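Local coordinates for protein GNA33 (Neisseria gonorrhoeae FA 1090, PDB 2G5D) that probably cleaves the beta-1,4 bond between N-acetylmuramic acid and N-acetylglucosamine in peptidoglycan as a lytic transglycosylase, leaving a 1,6-anhydro end, at residues S113-V118 and T405-Q410; F147-L152 and T195-G200; S187-T192 and S205-Y210; T357-T362 and G396-K401. One frame throughout, in Å; residues are numbered along the deposited sequence.

Interaction 1: residues S113-V118 and T405-Q410; sequences SLAGTV and TGYVWQ
Tyr407 brings the CD2-CE2 side of its ring obliquely against Leu114 and Ala115. Its chi1 of -60° puts CG beside the backbone N and anti to the carbonyl carbon. From CB outward the contact tightens: Tyr407 CG is 4.1 Å from Leu114 O, and Tyr407 CD2 comes to 3.2 Å from the same oxygen. CD2 also has Leu114 CB beside it, and Tyr407 CE2 sits 3.7 Å from Ala115 CA with Ala115 CB as a further neighbour.

The backbones join through two glycines. Gly116 N donates to Gly406 O at 2.8 Å, and Gly406 N returns the bond to Gly116 O, with its donor well above the carbonyl plane. This is an antiparallel hydrogen-bonded pair, followed by the non-hydrogen-bonded pair Thr117-Thr405. The short strand pieces cross at 107°, and the pairing continues with backbone bonding between Val118 and Thr404. Val118 CG2 approaches Gly406 CA to 3.9 Å, where the missing side chain gives it access. At the other end of the contact, water 1 bridges Leu114 O and Val408 N, accepting from Val408 N at 2.8 Å.

Strand 403-413 is bordered here by strands 116-129, 103-110 and 352-358. Backbone hydrogen bonds join Thr117 to Val383 and Val385, Val408 to Val108 and Tyr407 to Ala356. Segment 405-410 lies in the 3D domain, which is assigned to the double-psi beta-barrel clan.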
loop_
_atom_site.group_PDB
_atom_site.type_symbol
_atom_site.label_atom_id
_atom_site.label_comp_id
_atom_site.label_asym_id
_atom_site.label_seq_id
_atom_site.Cartn_x
_atom_site.Cartn_y
_atom_site.Cartn_z
ATOM N N SER A 113 7.305 19.120 -15.383
ATOM C CA SER A 113 6.052 19.548 -14.774
ATOM C C SER A 113 6.027 19.341 -13.265
ATOM O O SER A 113 6.322 18.256 -12.753
ATOM C CB SER A 113 4.858 18.852 -15.441
ATOM O OG SER A 113 3.635 19.286 -14.866
ATOM N N LEU A 114 5.693 20.416 -12.557
ATOM C CA LEU A 114 5.442 20.362 -11.122
ATOM C C LEU A 114 4.143 19.603 -10.813
ATOM O O LEU A 114 3.960 19.087 -9.707
ATOM C CB LEU A 114 5.396 21.789 -10.531
ATOM C CG LEU A 114 6.750 22.509 -10.415
ATOM C CD1 LEU A 114 6.579 23.929 -9.927
ATOM C CD2 LEU A 114 7.723 21.744 -9.502
ATOM N N ALA A 115 3.248 19.535 -11.792
ATOM C CA ALA A 115 1.923 18.962 -11.583
ATOM C C ALA A 115 1.945 17.459 -11.762
ATOM O O ALA A 115 2.507 16.949 -12.747
ATOM C CB ALA A 115 0.904 19.607 -12.529
ATOM N N GLY A 116 1.319 16.754 -10.829
ATOM C CA GLY A 116 1.249 15.294 -10.871
ATOM C C GLY A 116 -0.079 14.768 -10.371
ATOM O O GLY A 116 -1.056 15.517 -10.232
ATOM N N THR A 117 -0.122 13.471 -10.097
ATOM C CA THR A 117 -1.387 12.809 -9.806
ATOM C C THR A 117 -1.455 12.308 -8.366
ATOM O O THR A 117 -0.534 11.664 -7.873
ATOM C CB THR A 117 -1.698 11.673 -10.831
ATOM O OG1 THR A 117 -1.812 12.237 -12.150
ATOM C CG2 THR A 117 -3.012 10.946 -10.484
ATOM N N VAL A 118 -2.544 12.672 -7.699
ATOM C CA VAL A 118 -2.886 12.171 -6.379
ATOM C C VAL A 118 -4.138 11.304 -6.467
ATOM O O VAL A 118 -5.189 11.735 -6.954
ATOM C CB VAL A 118 -3.047 13.307 -5.323
ATOM C CG1 VAL A 118 -3.292 12.716 -3.905
ATOM C CG2 VAL A 118 -1.785 14.184 -5.295
ATOM N N THR A 405 -5.047 16.644 -9.448
ATOM C CA THR A 405 -3.736 17.251 -9.643
ATOM C C THR A 405 -3.119 17.536 -8.271
ATOM O O THR A 405 -3.817 17.922 -7.331
ATOM C CB THR A 405 -3.842 18.560 -10.453
ATOM O OG1 THR A 405 -4.403 18.273 -11.734
ATOM C CG2 THR A 405 -2.478 19.197 -10.644
ATOM N N GLY A 406 -1.811 17.343 -8.161
ATOM C CA GLY A 406 -1.119 17.681 -6.941
ATOM C C GLY A 406 0.318 18.067 -7.176
ATOM O O GLY A 406 0.897 17.757 -8.222
ATOM N N TYR A 407 0.876 18.752 -6.184
ATOM C CA TYR A 407 2.256 19.223 -6.199
ATOM C C TYR A 407 2.934 18.623 -5.003
ATOM O O TYR A 407 2.310 18.476 -3.953
ATOM C CB TYR A 407 2.292 20.743 -6.091
ATOM C CG TYR A 407 1.569 21.374 -7.246
ATOM C CD1 TYR A 407 0.266 21.841 -7.103
ATOM C CD2 TYR A 407 2.171 21.453 -8.491
ATOM C CE1 TYR A 407 -0.414 22.391 -8.180
ATOM C CE2 TYR A 407 1.511 22.020 -9.573
ATOM C CZ TYR A 407 0.218 22.476 -9.413
ATOM O OH TYR A 407 -0.433 23.035 -10.493
ATOM N N VAL A 408 4.203 18.272 -5.151
ATOM C CA VAL A 408 4.871 17.624 -4.037
ATOM C C VAL A 408 6.222 18.226 -3.698
ATOM O O VAL A 408 6.952 18.703 -4.567
ATOM C CB VAL A 408 4.936 16.061 -4.194
ATOM C CG1 VAL A 408 3.548 15.477 -4.560
ATOM C CG2 VAL A 408 5.992 15.627 -5.163
ATOM N N TRP A 409 6.554 18.195 -2.416
ATOM C CA TRP A 409 7.864 18.639 -1.978
ATOM C C TRP A 409 8.350 17.541 -1.101
ATOM O O TRP A 409 7.627 17.079 -0.219
ATOM C CB TRP A 409 7.795 19.917 -1.136
ATOM C CG TRP A 409 7.340 21.170 -1.856
ATOM C CD1 TRP A 409 8.111 22.217 -2.205
ATOM C CD2 TRP A 409 5.996 21.513 -2.217
ATOM N NE1 TRP A 409 7.343 23.216 -2.785
ATOM C CE2 TRP A 409 6.038 22.803 -2.817
ATOM C CE3 TRP A 409 4.764 20.863 -2.095
ATOM C CZ2 TRP A 409 4.884 23.454 -3.321
ATOM C CZ3 TRP A 409 3.610 21.499 -2.607
ATOM C CH2 TRP A 409 3.682 22.782 -3.209
ATOM N N GLN A 410 9.584 17.122 -1.322
ATOM C CA GLN A 410 10.187 16.095 -0.483
ATOM C C GLN A 410 11.105 16.759 0.560
ATOM O O GLN A 410 11.957 17.566 0.184
ATOM C CB GLN A 410 10.993 15.161 -1.401
ATOM C CG GLN A 410 11.682 14.020 -0.682
ATOM C CD GLN A 410 12.339 13.020 -1.623
ATOM O OE1 GLN A 410 12.488 11.864 -1.265
ATOM N NE2 GLN A 410 12.762 13.466 -2.818
HETATM O O HOH W 1 5.375 19.183 -7.538
#

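Interaction 2: residues F147-L152 and T195-G200; sequences FISVPL and TTAIKG
Ile148-Gly200 and Val150-Ile198 are antiparallel hydrogen-bonded pairs, alternating with the non-hydrogen-bonded pairs Ser149-Lys199 and Pro151-Ala197, and the strand axes run at 157° to each other, 4.6 Å apart at closest. Val150 N to Ile198 O, at 2.9 Å, is nearly straight at the hydrogen (176°). Leu152 N, just past strand 148-151, adds a bond to Thr196 O, just ahead of strand 197-200.

On the face carrying Ser149, the Lys199 chain bends at chi2 (-75°) and reaches across the pair. Lys199 NZ donates to Ser149 OG at 3.0 Å and also forms a salt bridge with Asp262, so the ammonium is held by two different partners. Phe147, with CG anti to the backbone N, brings its ring obliquely against the aliphatic part of the same lysine: Phe147 CZ lies 3.7 Å from Lys199 CB and equally near CD. The ring thus packs against the methylenes, while Ser149 OG and Asp262 take the charged tip. Ala197 CB on this face is only 3.2 Å from Val150 O, a tight approach.

On the other face, Ile198 CG1 lies 4.0 Å from Val150 CB, and Ile198 CG2 meets Leu152 CD2, the two side chains crossing at about a right angle. Phe207 of the next strand touches Ile148, Val150 and Ile198 there.

This is a regular antiparallel ladder, its register alternating between hydrogen-bonded and non-hydrogen-bonded pairs, and it sets the edge strand 148-151 beside strand 197-203 in the five-stranded sheet of the MltA-specific insert domain.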
loop_
_atom_site.group_PDB
_atom_site.type_symbol
_atom_site.label_atom_id
_atom_site.label_comp_id
_atom_site.label_asym_id
_atom_site.label_seq_id
_atom_site.Cartn_x
_atom_site.Cartn_y
_atom_site.Cartn_z
ATOM N N PHE A 147 2.357 -24.082 0.392
ATOM C CA PHE A 147 2.703 -22.912 -0.399
ATOM C C PHE A 147 4.192 -22.645 -0.225
ATOM O O PHE A 147 4.640 -22.353 0.877
ATOM C CB PHE A 147 1.865 -21.730 0.081
ATOM C CG PHE A 147 2.108 -20.450 -0.661
ATOM C CD1 PHE A 147 1.353 -20.130 -1.779
ATOM C CD2 PHE A 147 3.061 -19.539 -0.215
ATOM C CE1 PHE A 147 1.556 -18.931 -2.454
ATOM C CE2 PHE A 147 3.275 -18.347 -0.892
ATOM C CZ PHE A 147 2.510 -18.047 -2.019
ATOM N N ILE A 148 4.956 -22.784 -1.306
ATOM C CA ILE A 148 6.419 -22.658 -1.257
ATOM C C ILE A 148 6.916 -21.525 -2.167
ATOM O O ILE A 148 6.726 -21.559 -3.389
ATOM C CB ILE A 148 7.152 -24.026 -1.555
ATOM C CG1 ILE A 148 7.197 -24.914 -0.309
ATOM C CG2 ILE A 148 8.598 -23.817 -2.027
ATOM C CD1 ILE A 148 6.109 -25.936 -0.233
ATOM N N SER A 149 7.546 -20.524 -1.553
ATOM C CA SER A 149 8.132 -19.412 -2.293
ATOM C C SER A 149 9.600 -19.678 -2.621
ATOM O O SER A 149 10.390 -20.035 -1.745
ATOM C CB SER A 149 7.983 -18.100 -1.514
ATOM O OG SER A 149 8.513 -17.005 -2.244
ATOM N N VAL A 150 9.951 -19.509 -3.893
ATOM C CA VAL A 150 11.339 -19.643 -4.354
ATOM C C VAL A 150 11.805 -18.355 -5.056
ATOM O O VAL A 150 11.120 -17.872 -5.961
ATOM C CB VAL A 150 11.524 -20.861 -5.315
ATOM C CG1 VAL A 150 13.001 -21.075 -5.638
ATOM C CG2 VAL A 150 10.928 -22.133 -4.718
ATOM N N PRO A 151 12.954 -17.788 -4.624
ATOM C CA PRO A 151 13.577 -16.634 -5.294
ATOM C C PRO A 151 14.037 -16.898 -6.740
ATOM O O PRO A 151 14.502 -17.991 -7.062
ATOM C CB PRO A 151 14.783 -16.307 -4.397
ATOM C CG PRO A 151 14.481 -16.945 -3.087
ATOM C CD PRO A 151 13.704 -18.182 -3.418
ATOM N N LEU A 152 13.931 -15.870 -7.578
ATOM C CA LEU A 152 14.212 -15.946 -9.013
ATOM C C LEU A 152 15.505 -15.169 -9.343
ATOM O O LEU A 152 15.671 -14.031 -8.894
ATOM C CB LEU A 152 12.999 -15.378 -9.774
ATOM C CG LEU A 152 12.601 -15.662 -11.233
ATOM C CD1 LEU A 152 13.472 -14.877 -12.218
ATOM C CD2 LEU A 152 12.576 -17.155 -11.566
ATOM N N THR A 195 9.220 -10.059 -11.873
ATOM C CA THR A 195 8.942 -11.191 -10.976
ATOM C C THR A 195 10.147 -11.406 -10.056
ATOM O O THR A 195 11.258 -11.690 -10.519
ATOM C CB THR A 195 8.579 -12.510 -11.737
ATOM O OG1 THR A 195 7.317 -12.361 -12.398
ATOM C CG2 THR A 195 8.482 -13.691 -10.779
ATOM N N THR A 196 9.912 -11.253 -8.755
ATOM C CA THR A 196 10.963 -11.390 -7.746
ATOM C C THR A 196 11.138 -12.846 -7.299
ATOM O O THR A 196 12.255 -13.284 -6.999
ATOM C CB THR A 196 10.715 -10.449 -6.527
ATOM O OG1 THR A 196 11.862 -10.444 -5.674
ATOM C CG2 THR A 196 9.487 -10.880 -5.718
ATOM N N ALA A 197 10.030 -13.586 -7.280
ATOM C CA ALA A 197 9.986 -14.965 -6.805
ATOM C C ALA A 197 8.833 -15.717 -7.455
ATOM O O ALA A 197 7.845 -15.108 -7.876
ATOM C CB ALA A 197 9.826 -14.995 -5.287
ATOM N N ILE A 198 8.968 -17.040 -7.540
ATOM C CA ILE A 198 7.884 -17.907 -8.009
ATOM C C ILE A 198 7.206 -18.604 -6.832
ATOM O O ILE A 198 7.861 -18.986 -5.858
ATOM C CB ILE A 198 8.338 -18.950 -9.074
ATOM C CG1 ILE A 198 9.466 -19.845 -8.537
ATOM C CG2 ILE A 198 8.732 -18.251 -10.377
ATOM C CD1 ILE A 198 9.508 -21.231 -9.152
ATOM N N LYS A 199 5.888 -18.754 -6.932
ATOM C CA LYS A 199 5.103 -19.415 -5.891
ATOM C C LYS A 199 4.474 -20.712 -6.421
ATOM O O LYS A 199 3.815 -20.712 -7.467
ATOM C CB LYS A 199 4.016 -18.474 -5.341
ATOM C CG LYS A 199 4.425 -17.008 -5.214
ATOM C CD LYS A 199 5.359 -16.756 -4.041
ATOM C CE LYS A 199 5.838 -15.318 -4.030
ATOM N NZ LYS A 199 6.455 -14.929 -2.734
ATOM N N GLY A 200 4.679 -21.809 -5.696
ATOM C CA GLY A 200 4.157 -23.105 -6.116
ATOM C C GLY A 200 4.065 -24.152 -5.022
ATOM O O GLY A 200 4.146 -23.836 -3.831
#

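Interaction 3: residues S187-T192 and S205-Y210; sequences SRFPIT and SRFLPY
Phe189 reaches out of its loop to three successive residues of the facing strand, Phe207, Leu208 and Pro209. Ahead of them in segment 205-210 stands Arg206, whose NH1 is 5.7 Å from Arg188 NH2; these like charges approach without touching.

Phe207 is the first to meet the ring, and does so twice. Its carbonyl oxygen lies at the edge of Phe189, in the ring plane, with Phe207 O 3.1 Å from Phe189 CZ. Its own ring, carried with CG anti to the backbone N (chi1 -161°), comes rim to rim: Phe207 CD1 is 3.5 Å from Phe189 CZ. The planes differ by only 14°, yet the centroids are 5.9 Å apart and neither ring lies over the other, so this is not a stack. Leu208 turns its side chain away and contributes backbone, with Leu208 C 3.5 Å from Phe189 CZ.

Pro209 then covers a face of Phe189. Pro209 CD stands 3.8 Å from the Phe189 ring centroid, 14° off the normal, which makes a CH-pi contact, while Pro209 N lies over the same ring at 3.5 Å from Phe189 CE2. Pro209 CG extends the overlap to Arg188 O, at 3.6 Å. Ile198 of strand 197-203 also touches Phe189, which places the ring beside the insert-domain sheet.

With no hydrogen bond between the two segments, this contact rests on van der Waals packing and the CH-pi contact, perhaps aided by attraction between the carbonyl oxygen of Phe207 and the electropositive C-H rim of Phe189.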
loop_
_atom_site.group_PDB
_atom_site.type_symbol
_atom_site.label_atom_id
_atom_site.label_comp_id
_atom_site.label_asym_id
_atom_site.label_seq_id
_atom_site.Cartn_x
_atom_site.Cartn_y
_atom_site.Cartn_z
ATOM N N SER A 187 8.193 -21.899 -17.795
ATOM C CA SER A 187 7.267 -21.385 -18.802
ATOM C C SER A 187 5.809 -21.392 -18.313
ATOM O O SER A 187 4.972 -20.656 -18.837
ATOM C CB SER A 187 7.400 -22.185 -20.097
ATOM O OG SER A 187 7.364 -23.576 -19.835
ATOM N N ARG A 188 5.519 -22.217 -17.307
ATOM C CA ARG A 188 4.167 -22.354 -16.761
ATOM C C ARG A 188 3.840 -21.291 -15.711
ATOM O O ARG A 188 2.688 -20.877 -15.576
ATOM C CB ARG A 188 3.980 -23.742 -16.137
ATOM C CG ARG A 188 4.106 -24.896 -17.110
ATOM C CD ARG A 188 2.777 -25.231 -17.751
ATOM N NE ARG A 188 2.929 -26.232 -18.802
ATOM C CZ ARG A 188 1.986 -27.100 -19.162
ATOM N NH1 ARG A 188 0.804 -27.114 -18.547
ATOM N NH2 ARG A 188 2.234 -27.965 -20.136
ATOM N N PHE A 189 4.860 -20.873 -14.962
ATOM C CA PHE A 189 4.705 -19.891 -13.890
ATOM C C PHE A 189 4.497 -18.481 -14.453
ATOM O O PHE A 189 5.054 -18.146 -15.506
ATOM C CB PHE A 189 5.920 -19.927 -12.957
ATOM C CG PHE A 189 6.043 -21.199 -12.164
ATOM C CD1 PHE A 189 6.508 -22.370 -12.762
ATOM C CD2 PHE A 189 5.711 -21.222 -10.814
ATOM C CE1 PHE A 189 6.623 -23.549 -12.032
ATOM C CE2 PHE A 189 5.824 -22.393 -10.072
ATOM C CZ PHE A 189 6.284 -23.559 -10.683
ATOM N N PRO A 190 3.693 -17.653 -13.752
ATOM C CA PRO A 190 3.338 -16.300 -14.208
ATOM C C PRO A 190 4.454 -15.254 -14.044
ATOM O O PRO A 190 4.328 -14.322 -13.244
ATOM C CB PRO A 190 2.127 -15.953 -13.334
ATOM C CG PRO A 190 2.364 -16.702 -12.073
ATOM C CD PRO A 190 3.053 -17.978 -12.460
ATOM N N ILE A 191 5.535 -15.411 -14.808
ATOM C CA ILE A 191 6.643 -14.457 -14.799
ATOM C C ILE A 191 6.384 -13.381 -15.853
ATOM O O ILE A 191 5.932 -13.686 -16.960
ATOM C CB ILE A 191 8.017 -15.162 -15.040
ATOM C CG1 ILE A 191 8.341 -16.124 -13.899
ATOM C CG2 ILE A 191 9.162 -14.166 -15.178
ATOM C CD1 ILE A 191 8.227 -17.567 -14.283
ATOM N N THR A 192 6.647 -12.126 -15.496
ATOM C CA THR A 192 6.587 -11.018 -16.450
ATOM C C THR A 192 7.967 -10.355 -16.504
ATOM O O THR A 192 8.971 -10.980 -16.150
ATOM C CB THR A 192 5.503 -9.977 -16.062
ATOM O OG1 THR A 192 4.485 -10.600 -15.269
ATOM C CG2 THR A 192 4.868 -9.364 -17.311
ATOM N N SER A 205 6.800 -35.431 -8.975
ATOM C CA SER A 205 8.174 -34.933 -8.969
ATOM C C SER A 205 8.214 -33.593 -9.705
ATOM O O SER A 205 9.155 -33.294 -10.442
ATOM C CB SER A 205 9.143 -35.948 -9.590
ATOM O OG SER A 205 9.079 -35.927 -11.006
ATOM N N ARG A 206 7.175 -32.791 -9.493
ATOM C CA ARG A 206 7.055 -31.491 -10.141
ATOM C C ARG A 206 6.864 -30.353 -9.144
ATOM O O ARG A 206 6.419 -30.567 -8.014
ATOM C CB ARG A 206 5.889 -31.493 -11.129
ATOM C CG ARG A 206 6.071 -32.371 -12.363
ATOM C CD ARG A 206 4.912 -32.127 -13.310
ATOM N NE ARG A 206 5.142 -32.664 -14.646
ATOM C CZ ARG A 206 4.573 -32.188 -15.750
ATOM N NH1 ARG A 206 3.753 -31.142 -15.681
ATOM N NH2 ARG A 206 4.833 -32.749 -16.926
ATOM N N PHE A 207 7.216 -29.147 -9.586
ATOM C CA PHE A 207 6.891 -27.905 -8.891
ATOM C C PHE A 207 5.989 -27.106 -9.831
ATOM O O PHE A 207 6.430 -26.636 -10.884
ATOM C CB PHE A 207 8.172 -27.132 -8.558
ATOM C CG PHE A 207 8.002 -26.097 -7.475
ATOM C CD1 PHE A 207 7.849 -24.746 -7.798
ATOM C CD2 PHE A 207 8.006 -26.469 -6.133
ATOM C CE1 PHE A 207 7.699 -23.786 -6.808
ATOM C CE2 PHE A 207 7.856 -25.512 -5.130
ATOM C CZ PHE A 207 7.701 -24.168 -5.472
ATOM N N LEU A 208 4.718 -26.994 -9.455
ATOM C CA LEU A 208 3.686 -26.395 -10.302
ATOM C C LEU A 208 3.228 -25.062 -9.725
ATOM O O LEU A 208 3.243 -24.895 -8.502
ATOM C CB LEU A 208 2.468 -27.321 -10.384
ATOM C CG LEU A 208 2.662 -28.836 -10.467
ATOM C CD1 LEU A 208 1.403 -29.533 -9.987
ATOM C CD2 LEU A 208 3.028 -29.256 -11.883
ATOM N N PRO A 209 2.804 -24.115 -10.596
ATOM C CA PRO A 209 2.196 -22.862 -10.128
ATOM C C PRO A 209 1.164 -23.125 -9.031
ATOM O O PRO A 209 0.469 -24.141 -9.082
ATOM C CB PRO A 209 1.511 -22.320 -11.386
ATOM C CG PRO A 209 2.366 -22.807 -12.496
ATOM C CD PRO A 209 2.893 -24.158 -12.071
ATOM N N TYR A 210 1.094 -22.244 -8.032
ATOM C CA TYR A 210 0.115 -22.403 -6.971
ATOM C C TYR A 210 -1.301 -22.142 -7.495
ATOM O O TYR A 210 -1.479 -21.613 -8.603
ATOM C CB TYR A 210 0.430 -21.540 -5.725
ATOM C CG TYR A 210 -0.154 -22.163 -4.479
ATOM C CD1 TYR A 210 -1.326 -21.663 -3.898
ATOM C CD2 TYR A 210 0.420 -23.310 -3.927
ATOM C CE1 TYR A 210 -1.889 -22.279 -2.777
ATOM C CE2 TYR A 210 -0.124 -23.923 -2.819
ATOM C CZ TYR A 210 -1.279 -23.404 -2.246
ATOM O OH TYR A 210 -1.816 -24.036 -1.151
#

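Interaction 4: residues T357-T362 and G396-K401; sequences TAHPVT and GELAGK
The CD2 methyl of Leu398 meets His359, Pro360 and Val361, three consecutive residues of the opposing loop. Its chi1 of -67° sets CG beside the backbone N; from there the CD2 branch of Leu398 lies 3.4 Å from His359 CE1, approaching the imidazole obliquely. Val361 comes across the leucine at about a right angle, its CG1 3.9 Å from Leu398 CD2. Between them Pro360 points at the helix: Pro360 CB lies 3.4 Å from Leu398 O, and Pro360 CG is 4.0 Å from Leu398 CD2.

Both segments belong to the 3D domain, of the double-psi barrel clan, where helix 393-401 here meets the loop that follows strand 352-358. Trp389 of strand 384-391 touches both Pro360 and Leu398 and so backs the junction.

The imidazole is fixed within its own loop. His359 ND1 accepts from Val361 N at 3.2 Å and from Thr362 N at the same length, both donors tilted from the ring plane, and Pro360 CD sits over one ring face. Lys401 runs extended beyond CG. Lys401 CB packs 3.6 Å from Pro360 O; farther out the lysine and Val361 side chains cross at a slant, Lys401 CD 3.7 Å from Val361 CG1.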
loop_
_atom_site.group_PDB
_atom_site.type_symbol
_atom_site.label_atom_id
_atom_site.label_comp_id
_atom_site.label_asym_id
_atom_site.label_seq_id
_atom_site.Cartn_x
_atom_site.Cartn_y
_atom_site.Cartn_z
ATOM N N THR A 357 -2.868 19.569 -2.847
ATOM C CA THR A 357 -3.844 19.007 -3.775
ATOM C C THR A 357 -5.259 19.531 -3.515
ATOM O O THR A 357 -5.428 20.615 -2.955
ATOM C CB THR A 357 -3.711 17.428 -3.872
ATOM O OG1 THR A 357 -4.588 16.909 -4.875
ATOM C CG2 THR A 357 -3.944 16.735 -2.538
ATOM N N ALA A 358 -6.265 18.792 -3.966
ATOM C CA ALA A 358 -7.654 19.110 -3.652
ATOM C C ALA A 358 -8.301 17.958 -2.885
ATOM O O ALA A 358 -8.076 16.787 -3.204
ATOM C CB ALA A 358 -8.426 19.415 -4.915
ATOM N N HIS A 359 -9.077 18.303 -1.860
ATOM C CA HIS A 359 -9.892 17.337 -1.128
ATOM C C HIS A 359 -10.853 16.599 -2.079
ATOM O O HIS A 359 -11.586 17.245 -2.816
ATOM C CB HIS A 359 -10.649 18.032 0.003
ATOM C CG HIS A 359 -11.289 17.086 0.971
ATOM N ND1 HIS A 359 -12.441 16.384 0.679
ATOM C CD2 HIS A 359 -10.939 16.730 2.230
ATOM C CE1 HIS A 359 -12.766 15.632 1.714
ATOM N NE2 HIS A 359 -11.873 15.827 2.669
ATOM N N PRO A 360 -10.822 15.244 -2.084
ATOM C CA PRO A 360 -11.601 14.405 -3.021
ATOM C C PRO A 360 -13.125 14.572 -3.015
ATOM O O PRO A 360 -13.775 14.151 -3.978
ATOM C CB PRO A 360 -11.218 12.968 -2.627
ATOM C CG PRO A 360 -10.676 13.069 -1.269
ATOM C CD PRO A 360 -9.991 14.409 -1.199
ATOM N N VAL A 361 -13.694 15.164 -1.964
ATOM C CA VAL A 361 -15.131 15.459 -1.963
ATOM C C VAL A 361 -15.428 16.964 -1.924
ATOM O O VAL A 361 -16.188 17.462 -2.764
ATOM C CB VAL A 361 -15.938 14.656 -0.870
ATOM C CG1 VAL A 361 -15.533 13.173 -0.851
ATOM C CG2 VAL A 361 -15.785 15.261 0.527
ATOM N N THR A 362 -14.823 17.693 -0.985
ATOM C CA THR A 362 -15.046 19.154 -0.874
ATOM C C THR A 362 -14.366 19.976 -1.976
ATOM O O THR A 362 -14.710 21.151 -2.188
ATOM C CB THR A 362 -14.642 19.736 0.518
ATOM O OG1 THR A 362 -13.211 19.729 0.670
ATOM C CG2 THR A 362 -15.305 18.957 1.649
ATOM N N GLY A 396 -13.070 4.964 2.906
ATOM C CA GLY A 396 -13.404 4.324 1.628
ATOM C C GLY A 396 -14.021 5.253 0.600
ATOM O O GLY A 396 -13.581 5.304 -0.552
ATOM N N GLU A 397 -15.045 5.986 1.026
ATOM C CA GLU A 397 -15.648 7.070 0.233
ATOM C C GLU A 397 -14.621 8.098 -0.269
ATOM O O GLU A 397 -14.589 8.415 -1.460
ATOM C CB GLU A 397 -16.733 7.757 1.053
ATOM C CG GLU A 397 -18.030 6.942 1.138
ATOM C CD GLU A 397 -18.732 7.043 2.493
ATOM O OE1 GLU A 397 -18.677 8.131 3.115
ATOM O OE2 GLU A 397 -19.346 6.034 2.927
ATOM N N LEU A 398 -13.775 8.594 0.632
ATOM C CA LEU A 398 -12.705 9.540 0.276
ATOM C C LEU A 398 -11.724 8.988 -0.741
ATOM O O LEU A 398 -11.417 9.654 -1.730
ATOM C CB LEU A 398 -11.950 10.011 1.519
ATOM C CG LEU A 398 -12.794 10.873 2.466
ATOM C CD1 LEU A 398 -12.198 10.899 3.863
ATOM C CD2 LEU A 398 -12.934 12.275 1.915
ATOM N N ALA A 399 -11.259 7.767 -0.504
ATOM C CA ALA A 399 -10.253 7.144 -1.344
ATOM C C ALA A 399 -10.677 7.035 -2.809
ATOM O O ALA A 399 -9.968 7.533 -3.696
ATOM C CB ALA A 399 -9.845 5.784 -0.770
ATOM N N GLY A 400 -11.830 6.407 -3.053
ATOM C CA GLY A 400 -12.356 6.202 -4.408
ATOM C C GLY A 400 -12.680 7.476 -5.181
ATOM O O GLY A 400 -12.677 7.478 -6.411
ATOM N N LYS A 401 -12.954 8.554 -4.450
ATOM C CA LYS A 401 -13.279 9.853 -5.037
ATOM C C LYS A 401 -12.035 10.689 -5.371
ATOM O O LYS A 401 -12.127 11.740 -6.026
ATOM C CB LYS A 401 -14.231 10.628 -4.113
ATOM C CG LYS A 401 -15.654 10.065 -4.090
ATOM C CD LYS A 401 -16.692 11.104 -3.684
ATOM C CE LYS A 401 -17.988 10.425 -3.273
ATOM N NZ LYS A 401 -19.125 11.383 -3.155
#

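Overall arrangement
The four contacts form two separate pairs. Interactions 1 and 4 have centres about 16 Å apart and touch: Thr405 O probably accepts from Thr357 OG1, and strands 403-413 and 352-358 are sheet neighbours. Interactions 2 and 3, with centres about 9 Å apart, share the five-stranded sheet of the insert domain through adjacent strands 197-203 and 206-209, and their segments alternate along the chain. The pairs lie far apart: nearest atoms of interactions 1 and 2 are about 23 Å from each other. Segment 113-118 precedes the insert contacts and 405-410 follows them all, so interaction 1 joins distant chain parts across the excursion, consistent with an insert domain carried by the barrel domain.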